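Local coordinates for protein eukaryotic peptide chain release factor GTP-binding subunit (PDB 1R5B) that belongs to the elongation factor Tu-like family of translation factors and serves as the GTP-binding subunit of a peptide chain release factor, at residues A272-P277 with G296-N301; Y319-E324 with Q334-V339. All coordinates share one frame; numbering follows the deposited sequence.

From the N terminus, the chain reaches strand 275-283, the first strand of the antiparallel beta barrel domain that comes after the GTP-binding region. Interaction 1 closes the loop made by strands 275-283 and 287-292, bringing 296-301 back beside the residues that lead into strand 275-283. Interaction 2 follows later. It pairs the end of strand 311-319 with strand 334-340, and strand 325-330 lies in the loop it closes. The two loops are in series, neither nested nor crossed. Both contacts reach the same curled sheet. They also touch in space: Met-276 SD of interaction 1 packs 3.6 Å from Val-335 CG2 of interaction 2, and Leu-337 lies close by.

Interaction 1 (A272-P277 with G296-N301); sequences APFIMP and GSIKKN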
ATOM      1  N   ALA A 272       8.117   6.450   5.837  1.00 30.69           N
ATOM      2  CA  ALA A 272       7.317   6.955   6.922  1.00 31.26           C
ATOM      3  C   ALA A 272       7.814   6.366   8.240  1.00 31.94           C
ATOM      4  O   ALA A 272       8.511   5.348   8.252  1.00 32.23           O
ATOM      5  CB  ALA A 272       5.855   6.559   6.709  1.00 31.26           C
ATOM      6  N   PRO A 273       7.415   6.962   9.353  1.00 32.51           N
ATOM      7  CA  PRO A 273       7.737   6.386  10.673  1.00 32.64           C
ATOM      8  C   PRO A 273       7.238   4.952  10.809  1.00 32.57           C
ATOM      9  O   PRO A 273       6.158   4.642  10.326  1.00 33.66           O
ATOM     10  CB  PRO A 273       6.978   7.290  11.650  1.00 32.58           C
ATOM     11  CG  PRO A 273       6.732   8.577  10.894  1.00 33.22           C
ATOM     12  CD  PRO A 273       6.609   8.196   9.448  1.00 32.41           C
ATOM     13  N   PHE A 274       8.013   4.096  11.458  1.00 32.58           N
ATOM     14  CA  PHE A 274       7.646   2.701  11.693  1.00 32.12           C
ATOM     15  C   PHE A 274       6.331   2.623  12.477  1.00 32.32           C
ATOM     16  O   PHE A 274       6.134   3.352  13.458  1.00 32.66           O
ATOM     17  CB  PHE A 274       8.784   2.010  12.463  1.00 32.17           C
ATOM     18  CG  PHE A 274       8.534   0.553  12.810  1.00 31.78           C
ATOM     19  CD1 PHE A 274       8.445  -0.415  11.823  1.00 32.38           C
ATOM     20  CD2 PHE A 274       8.452   0.148  14.138  1.00 32.62           C
ATOM     21  CE1 PHE A 274       8.237  -1.768  12.148  1.00 31.68           C
ATOM     22  CE2 PHE A 274       8.256  -1.207  14.469  1.00 32.35           C
ATOM     23  CZ  PHE A 274       8.142  -2.155  13.476  1.00 31.06           C
ATOM     24  N   ILE A 275       5.436   1.756  12.017  1.00 31.99           N
ATOM     25  CA  ILE A 275       4.192   1.437  12.702  1.00 32.02           C
ATOM     26  C   ILE A 275       3.900  -0.054  12.533  1.00 31.66           C
ATOM     27  O   ILE A 275       3.849  -0.534  11.416  1.00 32.14           O
ATOM     28  CB  ILE A 275       3.030   2.231  12.104  1.00 32.02           C
ATOM     29  CG1 ILE A 275       3.303   3.746  12.209  1.00 32.32           C
ATOM     30  CG2 ILE A 275       1.718   1.833  12.815  1.00 32.64           C
ATOM     31  CD1 ILE A 275       2.285   4.626  11.509  1.00 33.07           C
ATOM     32  N   MET A 276       3.717  -0.776  13.636  1.00 31.41           N
ATOM     33  CA  MET A 276       3.373  -2.204  13.610  1.00 31.03           C
ATOM     34  C   MET A 276       2.480  -2.522  14.800  1.00 31.49           C
ATOM     35  O   MET A 276       2.978  -2.650  15.911  1.00 31.24           O
ATOM     36  CB  MET A 276       4.614  -3.113  13.674  1.00 30.39           C
ATOM     37  CG  MET A 276       4.259  -4.608  13.600  1.00 28.34           C
ATOM     38  SD  MET A 276       5.496  -5.785  14.132  1.00 22.12           S
ATOM     39  CE  MET A 276       5.189  -5.863  15.722  1.00 24.93           C
ATOM     40  N   PRO A 277       1.177  -2.650  14.574  1.00 31.97           N
ATOM     41  CA  PRO A 277       0.272  -3.168  15.604  1.00 32.56           C
ATOM     42  C   PRO A 277       0.680  -4.572  16.037  1.00 33.21           C
ATOM     43  O   PRO A 277       1.067  -5.379  15.197  1.00 33.90           O
ATOM     44  CB  PRO A 277      -1.087  -3.198  14.900  1.00 32.65           C
ATOM     45  CG  PRO A 277      -0.955  -2.231  13.752  1.00 32.51           C
ATOM     46  CD  PRO A 277       0.465  -2.293  13.334  1.00 31.74           C
ATOM     47  N   GLY A 296       6.706   2.191   7.345  1.00 31.91           N
ATOM     48  CA  GLY A 296       8.100   2.402   7.687  1.00 32.07           C
ATOM     49  C   GLY A 296       8.909   1.138   7.590  1.00 32.49           C
ATOM     50  O   GLY A 296       8.529   0.194   6.902  1.00 33.18           O
ATOM     51  N   SER A 297      10.044   1.119   8.267  1.00 32.71           N
ATOM     52  CA  SER A 297      10.934  -0.044   8.228  1.00 32.76           C
ATOM     53  C   SER A 297      11.607  -0.268   9.579  1.00 33.04           C
ATOM     54  O   SER A 297      11.584   0.595  10.444  1.00 33.20           O
ATOM     55  CB  SER A 297      11.987   0.158   7.149  1.00 32.30           C
ATOM     56  OG  SER A 297      12.923   1.121   7.573  1.00 31.52           O
ATOM     57  N   ILE A 298      12.232  -1.424   9.740  1.00 33.82           N
ATOM     58  CA  ILE A 298      12.891  -1.776  10.997  1.00 34.19           C
ATOM     59  C   ILE A 298      14.160  -2.596  10.707  1.00 34.34           C
ATOM     60  O   ILE A 298      14.152  -3.493   9.867  1.00 34.14           O
ATOM     61  CB  ILE A 298      11.875  -2.521  11.925  1.00 34.04           C
ATOM     62  CG1 ILE A 298      12.411  -2.694  13.335  1.00 35.28           C
ATOM     63  CG2 ILE A 298      11.521  -3.897  11.376  1.00 34.64           C
ATOM     64  CD1 ILE A 298      12.308  -1.492  14.165  1.00 37.54           C
ATOM     65  N   LYS A 299      15.250  -2.235  11.382  1.00 34.93           N
ATOM     66  CA  LYS A 299      16.518  -2.953  11.311  1.00 35.64           C
ATOM     67  C   LYS A 299      16.687  -3.777  12.590  1.00 35.68           C
ATOM     68  O   LYS A 299      16.067  -3.490  13.608  1.00 35.69           O
ATOM     69  CB  LYS A 299      17.691  -1.956  11.209  1.00 36.05           C
ATOM     70  CG  LYS A 299      17.953  -1.366   9.809  1.00 37.74           C
ATOM     71  CD  LYS A 299      18.097   0.191   9.800  1.00 38.94           C
ATOM     72  CE  LYS A 299      19.531   0.693   9.628  1.00 40.23           C
ATOM     73  NZ  LYS A 299      19.643   1.777   8.591  1.00 40.17           N
ATOM     74  N   LYS A 300      17.542  -4.786  12.542  1.00 35.82           N
ATOM     75  CA  LYS A 300      17.948  -5.493  13.747  1.00 36.13           C
ATOM     76  C   LYS A 300      18.738  -4.533  14.630  1.00 36.44           C
ATOM     77  O   LYS A 300      19.535  -3.728  14.132  1.00 36.51           O
ATOM     78  CB  LYS A 300      18.809  -6.713  13.392  1.00 36.22           C
ATOM     79  CG  LYS A 300      19.072  -7.671  14.548  1.00 36.23           C
ATOM     80  CD  LYS A 300      20.154  -8.686  14.180  1.00 37.35           C
ATOM     81  CE  LYS A 300      20.744  -9.401  15.401  1.00 37.24           C
ATOM     82  NZ  LYS A 300      19.951 -10.599  15.767  1.00 37.87           N
ATOM     83  N   ASN A 301      18.523  -4.641  15.937  1.00 36.74           N
ATOM     84  CA  ASN A 301      19.116  -3.743  16.933  1.00 37.29           C
ATOM     85  C   ASN A 301      18.662  -2.290  16.810  1.00 37.82           C
ATOM     86  O   ASN A 301      19.466  -1.364  16.902  1.00 38.39           O
ATOM     87  CB  ASN A 301      20.633  -3.842  16.915  1.00 37.05           C
ATOM     88  CG  ASN A 301      21.110  -5.262  17.139  1.00 37.86           C
ATOM     89  OD1 ASN A 301      21.069  -5.775  18.263  1.00 37.90           O
ATOM     90  ND2 ASN A 301      21.555  -5.912  16.068  1.00 38.33           N
TER
HETATM   91  O   HOH W   1      10.636   3.957   9.336  1.00 39.43           O
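Phe-274 carries most of the apolar part of this contact. Its CG stands anti to the backbone N (chi1 179°), which sends the ring along the start of the strand 297-299. CB begins beside the backbone of Ser-297, 3.7 Å from Ser-297 O. CG is also near this oxygen, and CD1 stays 3.6 Å from Ser-297 O. One step further out, CE1 lies 3.7 Å from Ile-298 CB. Across the same face, CE2 lies 4.1 Å from Ile-298 CD1, and CD2 is near the same methyl. The tip, CZ, lies over toward Ile-298 CB. This is a CH-pi contact: Ile-298 CB sits 26° off the normal of the Phe-274 ring, shifted toward the rim.

The segments belong to the antiparallel beta domain that follows the GTP-binding domain, a barrel as in domain 2 of elongation factor Tu. After the hairpin of strands 275-283 and 287-292, the chain returns at 296-298 beside residues 272-274, which lead into the first strand. Ile-298 also packs on Ile-318, and Phe-274 on Leu-352, so the pair links the packing of strands 311-319 and 351-353. Phe-274 O is hydrogen-bonded to Thr-353 OG1.

No direct hydrogen bond links the two segments. The backbones pass very close at Gly-296, which has a positive phi of 80°. Ala-272 O lies 3.0 Å from Gly-296 CA, and this approach leaves no room for a side chain there. A water donates to Ala-272 O at 2.8 Å and accepts from Ser-297 N at 3.1 Å, so both have a partner where the two backbones make no direct hydrogen bond. Gly-296 is hydrogen-bonded through its backbone to Lys-269, in helix 267-270, just before 272-277.

Interaction 2 (Y319-E324 with Q334-V339); sequences YDEADE and QVRLRV
Two backbone bonds form the centre of this contact. Tyr-319 N donates to Arg-336 O at 2.9 Å, and Arg-336 N donates to Tyr-319 O at 2.8 Å. Each carbonyl is met in its own plane. The two residues are an antiparallel hydrogen-bonded pair, with both side chains on the same face of the sheet. Tyr-319 O also receives a CA-H contact from Val-335 CA at 3.4 Å.

The side chains add two more bonds. Arg-338 NH1 donates to Tyr-319 OH at 3.1 Å, almost straight at 174°. The hydroxyl lies in the guanidinium plane and NH1 lies at the ring edge, with ring and guanidinium turned 89° apart. Arg-338 reaches there because its chain bends at chi3. Arg-336, on the same face as Tyr-319, bends at chi2 and runs alongside the turn, with its CD near Asp-320 O. Its NH1 makes a salt bridge to Asp-323 OD1 at 3.3 Å, meeting the carboxylate from above its plane. Glu-321 CA lies over the centre of the guanidinium face.

The next shell holds the loop in shape. Residues 320-323 form a type I beta turn, with Asp-320 OD1 accepting weak bonds from Ala-322 N and Glu-324 N. It is the turn of the beta hairpin 311-319/325-330, whose first strand also pairs with 334-340 in the beta barrel domain. The carboxylate of Glu-321 rests on the Gln-334 side chain, with OE2 3.4 Å from Gln-334 CG. A water donates to Glu-321 OE2 at 3.0 Å and is weakly bonded to Arg-336 NH2. Further out, Arg-336 packs on Tyr-282 and Glu-290.

Arg-336 thus has one carboxylate in direct contact and another reached weakly through water. It would be expected to stabilise the ionised form of Asp-323 and, less directly, Glu-321.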
ATOM      1  N   TYR A 319      12.175 -12.087  12.411  1.00 36.76           N
ATOM      2  CA  TYR A 319      11.904 -13.358  11.730  1.00 37.58           C
ATOM      3  C   TYR A 319      10.676 -13.221  10.831  1.00 38.47           C
ATOM      4  O   TYR A 319       9.720 -12.531  11.178  1.00 38.38           O
ATOM      5  CB  TYR A 319      11.650 -14.483  12.742  1.00 37.33           C
ATOM      6  CG  TYR A 319      12.777 -14.755  13.718  1.00 36.84           C
ATOM      7  CD1 TYR A 319      12.823 -14.124  14.960  1.00 36.41           C
ATOM      8  CD2 TYR A 319      13.782 -15.673  13.414  1.00 36.50           C
ATOM      9  CE1 TYR A 319      13.852 -14.391  15.871  1.00 36.04           C
ATOM     10  CE2 TYR A 319      14.815 -15.945  14.317  1.00 35.59           C
ATOM     11  CZ  TYR A 319      14.844 -15.302  15.539  1.00 35.12           C
ATOM     12  OH  TYR A 319      15.866 -15.563  16.416  1.00 33.43           O
ATOM     13  N   ASP A 320      10.694 -13.888   9.681  1.00 39.73           N
ATOM     14  CA  ASP A 320       9.542 -13.850   8.769  1.00 40.83           C
ATOM     15  C   ASP A 320       8.588 -14.987   9.102  1.00 41.72           C
ATOM     16  O   ASP A 320       8.859 -15.777  10.013  1.00 42.09           O
ATOM     17  CB  ASP A 320       9.985 -13.935   7.306  1.00 40.88           C
ATOM     18  CG  ASP A 320      10.806 -15.163   7.015  1.00 41.36           C
ATOM     19  OD1 ASP A 320      10.575 -16.216   7.644  1.00 41.38           O
ATOM     20  OD2 ASP A 320      11.719 -15.162   6.170  1.00 43.38           O
ATOM     21  N   GLU A 321       7.489 -15.091   8.350  1.00 42.45           N
ATOM     22  CA  GLU A 321       6.496 -16.165   8.560  1.00 42.74           C
ATOM     23  C   GLU A 321       7.060 -17.594   8.405  1.00 42.76           C
ATOM     24  O   GLU A 321       6.389 -18.569   8.773  1.00 42.68           O
ATOM     25  CB  GLU A 321       5.265 -15.965   7.645  1.00 42.91           C
ATOM     26  CG  GLU A 321       3.995 -15.518   8.380  1.00 43.36           C
ATOM     27  CD  GLU A 321       3.099 -14.571   7.576  1.00 43.58           C
ATOM     28  OE1 GLU A 321       3.448 -14.186   6.434  1.00 43.56           O
ATOM     29  OE2 GLU A 321       2.026 -14.208   8.102  1.00 43.66           O
ATOM     30  N   ALA A 322       8.270 -17.715   7.849  1.00 42.68           N
ATOM     31  CA  ALA A 322       9.010 -18.988   7.838  1.00 42.63           C
ATOM     32  C   ALA A 322      10.185 -19.034   8.845  1.00 42.62           C
ATOM     33  O   ALA A 322      11.245 -19.603   8.545  1.00 42.77           O
ATOM     34  CB  ALA A 322       9.503 -19.298   6.427  1.00 42.57           C
ATOM     35  N   ASP A 323       9.969 -18.460  10.035  1.00 42.36           N
ATOM     36  CA  ASP A 323      10.951 -18.376  11.140  1.00 41.96           C
ATOM     37  C   ASP A 323      12.453 -18.395  10.786  1.00 41.63           C
ATOM     38  O   ASP A 323      13.232 -19.085  11.440  1.00 41.91           O
ATOM     39  CB  ASP A 323      10.661 -19.470  12.187  1.00 41.98           C
ATOM     40  CG  ASP A 323       9.362 -19.234  12.945  1.00 41.97           C
ATOM     41  OD1 ASP A 323       9.202 -18.144  13.547  1.00 42.20           O
ATOM     42  OD2 ASP A 323       8.454 -20.090  13.000  1.00 40.84           O
ATOM     43  N   GLU A 324      12.861 -17.646   9.766  1.00 41.24           N
ATOM     44  CA  GLU A 324      14.283 -17.454   9.478  1.00 41.00           C
ATOM     45  C   GLU A 324      14.666 -16.031   9.852  1.00 40.51           C
ATOM     46  O   GLU A 324      13.889 -15.095   9.644  1.00 40.56           O
ATOM     47  CB  GLU A 324      14.594 -17.715   8.001  1.00 41.27           C
ATOM     48  CG  GLU A 324      16.073 -17.577   7.627  1.00 41.68           C
ATOM     49  CD  GLU A 324      16.594 -18.726   6.770  1.00 42.37           C
ATOM     50  OE1 GLU A 324      16.566 -19.888   7.237  1.00 42.37           O
ATOM     51  OE2 GLU A 324      17.047 -18.471   5.632  1.00 42.95           O
ATOM     52  N   GLN A 334       4.899  -9.405   7.368  1.00 32.95           N
ATOM     53  CA  GLN A 334       4.496 -10.012   8.625  1.00 33.31           C
ATOM     54  C   GLN A 334       5.753 -10.504   9.307  1.00 33.28           C
ATOM     55  O   GLN A 334       6.459 -11.354   8.784  1.00 32.88           O
ATOM     56  CB  GLN A 334       3.512 -11.170   8.404  1.00 33.71           C
ATOM     57  CG  GLN A 334       2.219 -11.057   9.261  1.00 35.17           C
ATOM     58  CD  GLN A 334       1.004 -10.598   8.454  1.00 36.67           C
ATOM     59  OE1 GLN A 334       0.989 -10.708   7.227  1.00 39.22           O
ATOM     60  NE2 GLN A 334      -0.019 -10.112   9.142  1.00 36.66           N
ATOM     61  N   VAL A 335       6.032  -9.952  10.481  1.00 33.85           N
ATOM     62  CA  VAL A 335       7.269 -10.234  11.189  1.00 34.23           C
ATOM     63  C   VAL A 335       7.031 -10.718  12.606  1.00 34.43           C
ATOM     64  O   VAL A 335       5.952 -10.551  13.163  1.00 34.16           O
ATOM     65  CB  VAL A 335       8.176  -8.989  11.239  1.00 34.30           C
ATOM     66  CG1 VAL A 335       8.641  -8.629   9.829  1.00 34.28           C
ATOM     67  CG2 VAL A 335       7.463  -7.804  11.908  1.00 34.62           C
ATOM     68  N   ARG A 336       8.071 -11.327  13.163  1.00 34.84           N
ATOM     69  CA  ARG A 336       8.116 -11.754  14.556  1.00 34.92           C
ATOM     70  C   ARG A 336       9.401 -11.186  15.150  1.00 34.78           C
ATOM     71  O   ARG A 336      10.502 -11.501  14.684  1.00 34.46           O
ATOM     72  CB  ARG A 336       8.101 -13.274  14.653  1.00 34.87           C
ATOM     73  CG  ARG A 336       6.789 -13.886  14.198  1.00 35.77           C
ATOM     74  CD  ARG A 336       6.945 -15.024  13.199  1.00 37.02           C
ATOM     75  NE  ARG A 336       5.659 -15.435  12.627  1.00 37.52           N
ATOM     76  CZ  ARG A 336       5.244 -16.700  12.489  1.00 38.46           C
ATOM     77  NH1 ARG A 336       6.005 -17.721  12.869  1.00 38.58           N
ATOM     78  NH2 ARG A 336       4.053 -16.951  11.954  1.00 38.48           N
ATOM     79  N   LEU A 337       9.244 -10.337  16.160  1.00 34.57           N
ATOM     80  CA  LEU A 337      10.332  -9.545  16.687  1.00 34.58           C
ATOM     81  C   LEU A 337      10.658  -9.950  18.112  1.00 35.00           C
ATOM     82  O   LEU A 337       9.816  -9.816  18.997  1.00 35.09           O
ATOM     83  CB  LEU A 337       9.920  -8.081  16.691  1.00 34.66           C
ATOM     84  CG  LEU A 337       9.354  -7.491  15.393  1.00 34.65           C
ATOM     85  CD1 LEU A 337       9.107  -6.021  15.599  1.00 34.15           C
ATOM     86  CD2 LEU A 337      10.297  -7.710  14.212  1.00 35.43           C
ATOM     87  N   ARG A 338      11.862 -10.454  18.353  1.00 35.04           N
ATOM     88  CA  ARG A 338      12.326 -10.558  19.727  1.00 35.47           C
ATOM     89  C   ARG A 338      12.672  -9.159  20.219  1.00 35.57           C
ATOM     90  O   ARG A 338      13.284  -8.378  19.495  1.00 35.58           O
ATOM     91  CB  ARG A 338      13.535 -11.481  19.874  1.00 35.51           C
ATOM     92  CG  ARG A 338      13.965 -11.643  21.333  1.00 36.01           C
ATOM     93  CD  ARG A 338      14.995 -12.725  21.595  1.00 35.97           C
ATOM     94  NE  ARG A 338      14.477 -14.056  21.286  1.00 36.46           N
ATOM     95  CZ  ARG A 338      14.650 -14.700  20.137  1.00 36.39           C
ATOM     96  NH1 ARG A 338      15.325 -14.153  19.138  1.00 36.52           N
ATOM     97  NH2 ARG A 338      14.136 -15.912  19.985  1.00 37.54           N
ATOM     98  N   VAL A 339      12.273  -8.854  21.447  1.00 35.82           N
ATOM     99  CA  VAL A 339      12.514  -7.541  22.039  1.00 36.03           C
ATOM    100  C   VAL A 339      13.134  -7.655  23.423  1.00 36.08           C
ATOM    101  O   VAL A 339      13.001  -8.667  24.088  1.00 36.15           O
ATOM    102  CB  VAL A 339      11.221  -6.685  22.115  1.00 36.00           C
ATOM    103  CG1 VAL A 339      10.658  -6.467  20.726  1.00 35.96           C
ATOM    104  CG2 VAL A 339      10.171  -7.322  23.019  1.00 35.84           C
TER
HETATM  105  O   HOH W   2       2.052 -14.267  11.140  1.00 82.73           O